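Long-range contacts in sortase (PDB 2XWG), which probably acts as a class C sortase, a cysteine transpeptidase that links pilin subunits during fimbrial assembly at the cell surface: residues 103-108 and 172-177; 186-191 and 223-228. All coordinates share one frame; numbering follows the deposited sequence.

Contact 1: 103-108 and 172-177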
ATOM      1  N   ALA A 103       3.765   8.947  -0.655  1.00 29.58           N
ATOM      2  CA  ALA A 103       4.442   8.385  -1.828  1.00 26.46           C
ATOM      3  C   ALA A 103       3.512   8.445  -3.042  1.00 26.14           C
ATOM      4  O   ALA A 103       2.358   8.881  -2.939  1.00 21.37           O
ATOM      5  CB  ALA A 103       4.869   6.951  -1.565  1.00 22.01           C
ATOM      6  N   ARG A 104       4.012   8.000  -4.188  1.00 31.23           N
ATOM      7  CA  ARG A 104       3.217   7.996  -5.413  1.00 29.96           C
ATOM      8  C   ARG A 104       3.313   6.662  -6.112  1.00 31.55           C
ATOM      9  O   ARG A 104       4.390   6.061  -6.130  1.00 33.29           O
ATOM     10  CB  ARG A 104       3.734   9.041  -6.381  1.00 29.45           C
ATOM     11  CG  ARG A 104       3.437  10.409  -5.966  1.00 33.51           C
ATOM     12  CD  ARG A 104       3.169  11.229  -7.179  1.00 37.24           C
ATOM     13  NE  ARG A 104       2.037  12.100  -6.908  1.00 44.15           N
ATOM     14  CZ  ARG A 104       0.818  11.968  -7.433  1.00 41.17           C
ATOM     15  NH1 ARG A 104       0.536  10.994  -8.319  1.00 38.71           N
ATOM     16  NH2 ARG A 104      -0.122  12.846  -7.076  1.00 42.86           N
ATOM     17  N   ILE A 105       2.221   6.223  -6.742  1.00 23.08           N
ATOM     18  CA  ILE A 105       2.248   4.967  -7.477  1.00 21.14           C
ATOM     19  C   ILE A 105       1.767   5.163  -8.879  1.00 21.97           C
ATOM     20  O   ILE A 105       0.809   5.884  -9.106  1.00 26.01           O
ATOM     21  CB  ILE A 105       1.355   3.912  -6.832  1.00 25.18           C
ATOM     22  CG1 ILE A 105       1.419   2.607  -7.638  1.00 22.23           C
ATOM     23  CG2 ILE A 105      -0.081   4.405  -6.734  1.00 16.80           C
ATOM     24  CD1 ILE A 105       0.875   1.461  -6.870  1.00 18.51           C
ATOM     25  N   VAL A 106       2.433   4.520  -9.825  1.00 20.93           N
ATOM     26  CA  VAL A 106       2.031   4.582 -11.218  1.00 24.07           C
ATOM     27  C   VAL A 106       2.016   3.160 -11.743  1.00 27.83           C
ATOM     28  O   VAL A 106       2.999   2.428 -11.597  1.00 27.77           O
ATOM     29  CB  VAL A 106       2.970   5.460 -12.082  1.00 27.10           C
ATOM     30  CG1 VAL A 106       4.369   4.995 -11.948  1.00 29.15           C
ATOM     31  CG2 VAL A 106       2.557   5.400 -13.552  1.00 25.05           C
ATOM     32  N   ILE A 107       0.872   2.756 -12.295  1.00 27.45           N
ATOM     33  CA  ILE A 107       0.682   1.418 -12.861  1.00 23.83           C
ATOM     34  C   ILE A 107       0.333   1.709 -14.292  1.00 23.69           C
ATOM     35  O   ILE A 107      -0.831   1.871 -14.626  1.00 24.62           O
ATOM     36  CB  ILE A 107      -0.474   0.722 -12.186  1.00 21.21           C
ATOM     37  CG1 ILE A 107      -0.303   0.832 -10.686  1.00 19.53           C
ATOM     38  CG2 ILE A 107      -0.538  -0.774 -12.597  1.00 26.33           C
ATOM     39  CD1 ILE A 107      -1.573   0.688  -9.931  1.00 20.48           C
ATOM     40  N   PRO A 108       1.352   1.844 -15.136  1.00 21.31           N
ATOM     41  CA  PRO A 108       1.163   2.468 -16.439  1.00 20.77           C
ATOM     42  C   PRO A 108       0.099   1.757 -17.215  1.00 27.90           C
ATOM     43  O   PRO A 108      -0.751   2.427 -17.798  1.00 31.29           O
ATOM     44  CB  PRO A 108       2.497   2.262 -17.132  1.00 27.73           C
ATOM     45  CG  PRO A 108       3.447   1.978 -16.061  1.00 28.30           C
ATOM     46  CD  PRO A 108       2.731   1.385 -14.918  1.00 22.02           C
ATOM     47  N   PHE A 172       4.630  -2.156 -11.832  1.00 33.69           N
ATOM     48  CA  PHE A 172       4.316  -0.854 -11.227  1.00 29.31           C
ATOM     49  C   PHE A 172       5.498  -0.250 -10.492  1.00 31.55           C
ATOM     50  O   PHE A 172       6.459  -0.953 -10.165  1.00 31.38           O
ATOM     51  CB  PHE A 172       3.084  -0.879 -10.310  1.00 27.14           C
ATOM     52  CG  PHE A 172       3.173  -1.834  -9.156  1.00 25.28           C
ATOM     53  CD1 PHE A 172       2.702  -3.145  -9.278  1.00 29.25           C
ATOM     54  CD2 PHE A 172       3.645  -1.415  -7.940  1.00 22.88           C
ATOM     55  CE1 PHE A 172       2.741  -4.021  -8.218  1.00 24.52           C
ATOM     56  CE2 PHE A 172       3.700  -2.279  -6.863  1.00 25.35           C
ATOM     57  CZ  PHE A 172       3.248  -3.593  -7.003  1.00 31.62           C
ATOM     58  N   TYR A 173       5.415   1.058 -10.237  1.00 29.56           N
ATOM     59  CA  TYR A 173       6.513   1.802  -9.632  1.00 29.15           C
ATOM     60  C   TYR A 173       6.013   2.589  -8.461  1.00 27.14           C
ATOM     61  O   TYR A 173       5.007   3.260  -8.567  1.00 28.48           O
ATOM     62  CB  TYR A 173       7.071   2.799 -10.616  1.00 26.16           C
ATOM     63  CG  TYR A 173       7.566   2.194 -11.892  1.00 31.79           C
ATOM     64  CD1 TYR A 173       8.875   1.780 -12.017  1.00 32.23           C
ATOM     65  CD2 TYR A 173       6.727   2.059 -12.988  1.00 32.66           C
ATOM     66  CE1 TYR A 173       9.349   1.239 -13.198  1.00 34.77           C
ATOM     67  CE2 TYR A 173       7.193   1.535 -14.180  1.00 34.64           C
ATOM     68  CZ  TYR A 173       8.508   1.129 -14.275  1.00 40.41           C
ATOM     69  OH  TYR A 173       8.979   0.590 -15.454  1.00 46.30           O
ATOM     70  N   VAL A 174       6.738   2.542  -7.356  1.00 34.08           N
ATOM     71  CA  VAL A 174       6.387   3.313  -6.177  1.00 34.63           C
ATOM     72  C   VAL A 174       7.508   4.326  -5.866  1.00 38.35           C
ATOM     73  O   VAL A 174       8.580   3.927  -5.416  1.00 43.35           O
ATOM     74  CB  VAL A 174       6.163   2.379  -4.988  1.00 32.73           C
ATOM     75  CG1 VAL A 174       5.779   3.168  -3.742  1.00 32.92           C
ATOM     76  CG2 VAL A 174       5.091   1.349  -5.334  1.00 31.89           C
ATOM     77  N   SER A 175       7.271   5.613  -6.130  1.00 24.03           N
ATOM     78  CA  SER A 175       8.244   6.672  -5.813  1.00 31.49           C
ATOM     79  C   SER A 175       8.019   7.350  -4.459  1.00 29.27           C
ATOM     80  O   SER A 175       6.901   7.733  -4.127  1.00 29.24           O
ATOM     81  CB  SER A 175       8.255   7.735  -6.905  1.00 26.45           C
ATOM     82  OG  SER A 175       8.706   7.154  -8.113  1.00 32.37           O
ATOM     83  N   SER A 176       9.085   7.487  -3.677  1.00 31.42           N
ATOM     84  CA  SER A 176       9.032   8.227  -2.418  1.00 32.67           C
ATOM     85  C   SER A 176      10.437   8.572  -1.971  1.00 36.99           C
ATOM     86  O   SER A 176      11.385   7.860  -2.293  1.00 36.13           O
ATOM     87  CB  SER A 176       8.370   7.405  -1.318  1.00 34.11           C
ATOM     88  OG  SER A 176       9.202   6.312  -0.964  1.00 35.83           O
ATOM     89  N   LEU A 177      10.567   9.666  -1.222  1.00 38.36           N
ATOM     90  CA  LEU A 177      11.857  10.067  -0.678  1.00 34.75           C
ATOM     91  C   LEU A 177      12.992   9.936  -1.715  1.00 38.63           C
ATOM     92  O   LEU A 177      13.978   9.237  -1.496  1.00 39.34           O
ATOM     93  CB  LEU A 177      12.157   9.249   0.579  1.00 38.48           C
ATOM     94  CG  LEU A 177      11.509   9.694   1.897  1.00 37.67           C
ATOM     95  CD1 LEU A 177      10.368  10.667   1.683  1.00 37.36           C
ATOM     96  CD2 LEU A 177      11.049   8.492   2.688  1.00 40.17           C
TER
HETATM   97  O   HOH W   1       6.408   6.417  -8.871  1.00 29.81           O
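The carbonyl oxygen of Arg104 takes two bonds: a sound one from Ser175 N, which donates to Arg104 O at 2.9 Å in the carbonyl plane, and a long, weak one from a water. That water sits doubtfully close to Ser175 OG, whose established partner is Thr180 OG1. Arg104 N returns a bond to Ser175 O, closing one hydrogen-bonded antiparallel pair. Val106 and Tyr173 form the next, with Val106 N to Tyr173 O and Tyr173 N to Val106 O both 3.1 Å long. Between them lies the non-hydrogen-bonded pair Ile105-Val174; Ile105 CA approaches Tyr173 O (3.4 Å) and Val174 CA approaches Arg104 O, both as CA-H...O contacts. Strands 103-107 and 171-176 are the first and last of the mixed sheet, so their pairing joins its two ends, as in the closed beta-barrel of the sortase fold. On the buried face, Ile105 extends CG1 anti to its backbone N (chi1 -180°), which carries CD1 to 4.1 Å from Phe172 CD2, oblique to the ring. Phe172 CB lies alongside Ile107 CG1 at 3.8 Å; Ile105, Ile107 and Phe172 all pack on Leu210 of strand 206-214. The other face is more open: Val106 CG1 runs beside Tyr173 CB at 3.7 Å, and Pro108 CG meets the edge of the tyrosine ring at CE2 (4.2 Å).

Contact 2: 186-191 and 223-228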
ATOM      1  N   ASN A 186       3.604 -10.762  -9.374  1.00 41.85           N
ATOM      2  CA  ASN A 186       3.866 -12.190  -9.424  1.00 47.71           C
ATOM      3  C   ASN A 186       2.874 -13.028  -8.623  1.00 54.26           C
ATOM      4  O   ASN A 186       3.134 -14.199  -8.342  1.00 58.34           O
ATOM      5  CB  ASN A 186       5.298 -12.500  -8.990  1.00 45.88           C
ATOM      6  CG  ASN A 186       5.500 -12.339  -7.494  1.00 51.25           C
ATOM      7  OD1 ASN A 186       4.540 -12.172  -6.725  1.00 48.78           O
ATOM      8  ND2 ASN A 186       6.759 -12.410  -7.065  1.00 47.16           N
ATOM      9  N   ASP A 187       1.740 -12.435  -8.261  1.00 54.48           N
ATOM     10  CA  ASP A 187       0.697 -13.179  -7.571  1.00 56.70           C
ATOM     11  C   ASP A 187      -0.612 -12.397  -7.543  1.00 57.92           C
ATOM     12  O   ASP A 187      -0.673 -11.272  -7.057  1.00 53.72           O
ATOM     13  CB  ASP A 187       1.148 -13.548  -6.151  1.00 63.56           C
ATOM     14  CG  ASP A 187       0.312 -14.674  -5.526  1.00 71.58           C
ATOM     15  OD1 ASP A 187      -0.402 -15.405  -6.267  1.00 69.06           O
ATOM     16  OD2 ASP A 187       0.396 -14.833  -4.279  1.00 73.19           O
ATOM     17  N   ILE A 188      -1.661 -13.010  -8.077  1.00 61.80           N
ATOM     18  CA  ILE A 188      -2.986 -12.408  -8.080  1.00 55.69           C
ATOM     19  C   ILE A 188      -3.959 -13.403  -7.486  1.00 53.15           C
ATOM     20  O   ILE A 188      -3.837 -14.603  -7.703  1.00 61.85           O
ATOM     21  CB  ILE A 188      -3.399 -12.009  -9.495  1.00 52.60           C
ATOM     22  CG1 ILE A 188      -2.256 -11.212 -10.141  1.00 50.00           C
ATOM     23  CG2 ILE A 188      -4.704 -11.236  -9.464  1.00 48.94           C
ATOM     24  CD1 ILE A 188      -2.628 -10.495 -11.412  1.00 48.62           C
ATOM     25  N   THR A 189      -4.924 -12.900  -6.734  1.00 59.08           N
ATOM     26  CA  THR A 189      -5.646 -13.734  -5.791  1.00 59.75           C
ATOM     27  C   THR A 189      -6.889 -13.037  -5.271  1.00 57.72           C
ATOM     28  O   THR A 189      -6.798 -11.912  -4.792  1.00 56.75           O
ATOM     29  CB  THR A 189      -4.760 -14.017  -4.570  1.00 62.72           C
ATOM     30  OG1 THR A 189      -3.739 -14.955  -4.928  1.00 69.98           O
ATOM     31  CG2 THR A 189      -5.592 -14.584  -3.439  1.00 64.38           C
ATOM     32  N   VAL A 190      -8.044 -13.690  -5.363  1.00 47.23           N
ATOM     33  CA  VAL A 190      -9.270 -13.153  -4.786  1.00 41.87           C
ATOM     34  C   VAL A 190      -9.417 -13.800  -3.434  1.00 41.26           C
ATOM     35  O   VAL A 190      -8.813 -14.822  -3.194  1.00 49.34           O
ATOM     36  CB  VAL A 190     -10.468 -13.421  -5.685  1.00 41.77           C
ATOM     37  CG1 VAL A 190     -11.755 -13.113  -4.965  1.00 37.41           C
ATOM     38  CG2 VAL A 190     -10.345 -12.570  -6.933  1.00 40.88           C
ATOM     39  N   VAL A 191     -10.172 -13.207  -2.526  1.00 39.57           N
ATOM     40  CA  VAL A 191     -10.057 -13.615  -1.137  1.00 40.14           C
ATOM     41  C   VAL A 191     -11.183 -13.010  -0.324  1.00 44.50           C
ATOM     42  O   VAL A 191     -11.789 -12.048  -0.745  1.00 47.31           O
ATOM     43  CB  VAL A 191      -8.665 -13.225  -0.582  1.00 44.94           C
ATOM     44  CG1 VAL A 191      -8.760 -12.436   0.731  1.00 43.99           C
ATOM     45  CG2 VAL A 191      -7.796 -14.452  -0.436  1.00 44.71           C
ATOM     46  N   LEU A 223      -9.516  -8.149  -4.009  1.00 34.52           N
ATOM     47  CA  LEU A 223      -8.546  -8.555  -5.012  1.00 34.43           C
ATOM     48  C   LEU A 223      -7.142  -8.110  -4.578  1.00 36.25           C
ATOM     49  O   LEU A 223      -6.930  -6.942  -4.274  1.00 38.22           O
ATOM     50  CB  LEU A 223      -8.932  -7.977  -6.366  1.00 30.25           C
ATOM     51  CG  LEU A 223      -7.810  -7.960  -7.389  1.00 35.38           C
ATOM     52  CD1 LEU A 223      -7.604  -9.367  -7.890  1.00 37.88           C
ATOM     53  CD2 LEU A 223      -8.159  -7.031  -8.547  1.00 33.57           C
ATOM     54  N   LEU A 224      -6.196  -9.047  -4.512  1.00 41.27           N
ATOM     55  CA  LEU A 224      -4.844  -8.772  -4.027  1.00 33.95           C
ATOM     56  C   LEU A 224      -3.879  -9.004  -5.142  1.00 37.54           C
ATOM     57  O   LEU A 224      -3.698 -10.133  -5.562  1.00 48.82           O
ATOM     58  CB  LEU A 224      -4.432  -9.695  -2.881  1.00 31.25           C
ATOM     59  CG  LEU A 224      -5.264  -9.922  -1.608  1.00 37.81           C
ATOM     60  CD1 LEU A 224      -4.353 -10.138  -0.423  1.00 38.47           C
ATOM     61  CD2 LEU A 224      -6.206  -8.808  -1.285  1.00 37.78           C
ATOM     62  N   VAL A 225      -3.247  -7.938  -5.611  1.00 38.58           N
ATOM     63  CA  VAL A 225      -2.202  -8.031  -6.606  1.00 37.43           C
ATOM     64  C   VAL A 225      -0.883  -7.775  -5.891  1.00 40.60           C
ATOM     65  O   VAL A 225      -0.689  -6.715  -5.298  1.00 40.22           O
ATOM     66  CB  VAL A 225      -2.408  -6.987  -7.712  1.00 39.52           C
ATOM     67  CG1 VAL A 225      -1.126  -6.798  -8.543  1.00 38.51           C
ATOM     68  CG2 VAL A 225      -3.594  -7.363  -8.595  1.00 36.73           C
ATOM     69  N   THR A 226       0.013  -8.752  -5.917  1.00 40.59           N
ATOM     70  CA  THR A 226       1.273  -8.627  -5.209  1.00 40.88           C
ATOM     71  C   THR A 226       2.382  -8.451  -6.228  1.00 42.73           C
ATOM     72  O   THR A 226       2.425  -9.164  -7.230  1.00 45.02           O
ATOM     73  CB  THR A 226       1.568  -9.873  -4.344  1.00 44.66           C
ATOM     74  OG1 THR A 226       0.501 -10.095  -3.403  1.00 47.19           O
ATOM     75  CG2 THR A 226       2.887  -9.710  -3.593  1.00 39.49           C
ATOM     76  N   GLY A 227       3.267  -7.489  -5.991  1.00 34.04           N
ATOM     77  CA  GLY A 227       4.429  -7.317  -6.845  1.00 33.42           C
ATOM     78  C   GLY A 227       5.685  -7.548  -6.028  1.00 35.61           C
ATOM     79  O   GLY A 227       5.678  -7.347  -4.808  1.00 35.41           O
ATOM     80  N   GLU A 228       6.761  -7.971  -6.688  1.00 38.55           N
ATOM     81  CA  GLU A 228       8.031  -8.165  -6.008  1.00 39.61           C
ATOM     82  C   GLU A 228       9.089  -7.227  -6.572  1.00 42.73           C
ATOM     83  O   GLU A 228       9.155  -7.003  -7.783  1.00 45.61           O
ATOM     84  CB  GLU A 228       8.497  -9.612  -6.096  1.00 41.61           C
ATOM     85  CG  GLU A 228       9.675  -9.919  -5.166  1.00 50.70           C
ATOM     86  CD  GLU A 228       9.720 -11.389  -4.741  1.00 57.84           C
ATOM     87  OE1 GLU A 228       8.941 -12.203  -5.293  1.00 54.29           O
ATOM     88  OE2 GLU A 228      10.527 -11.728  -3.849  1.00 56.78           O
TER
HETATM   89  O   HOH W   2      -1.551 -12.133  -3.953  1.00 47.05           O
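Asn186 N donates to Thr226 O at 2.9 Å, and its side-chain ND2 makes a weak bond with Glu228 OE1, bent to 123° at the hydrogen. Asn186 CG stands between its own N and carbonyl carbon (chi1 73°), from where the amide reaches Glu228 with its plane almost perpendicular to the carboxylate. Asp187 N makes a second, weak bond to Thr226 O, so two successive residues face Thr226: a classic beta bulge. Asp187 O, in turn, receives Thr226 N at 2.8 Å, nearly straight, and a weak bond from a water that also meets Thr226 OG1. At Ile188 the packing passes to the opposite face of the sheet, where CG2 lies 3.8 Å from Leu223 CD1 and 4.1 Å from Val225 CG2. Thr189 O accepts Leu224 N at 2.9 Å, while Thr189 OG1 donates to Ile188 O from above the carbonyl plane. Val190 CG2 adds a looser touch to Leu223 CD1. Strand 221-229 also pairs, on its other side, with strand 206-214, on which Leu223 and Leu224 pack. Glu228 OE1 also forms a salt bridge with Arg205; the bent amide bond is thus probably secondary for this carboxylate, whose negative charge that arginine would help to stabilise.

How the contacts relate
Both contacts are antiparallel strand pairs in the one mixed sheet of the sortase domain, with centres about 17 Å apart. Along the chain they come in series: 103-108 and 172-177 pair first, then 186-191 and 223-228. Strand 171-176 leads directly into its sheet neighbour, strand 179-191, and the border between these two strands lies between the two contacts. They touch where Phe172 CZ packs on Gly227 CA at 3.9 Å. Contact 1 thus sits at the seam of the barrel, whereas contact 2 lies beside strand 206-214, which carries Cys213, predicted to form the acyl-thioester intermediate; the side chains of Leu223 and Cys213 are about 7 Å apart.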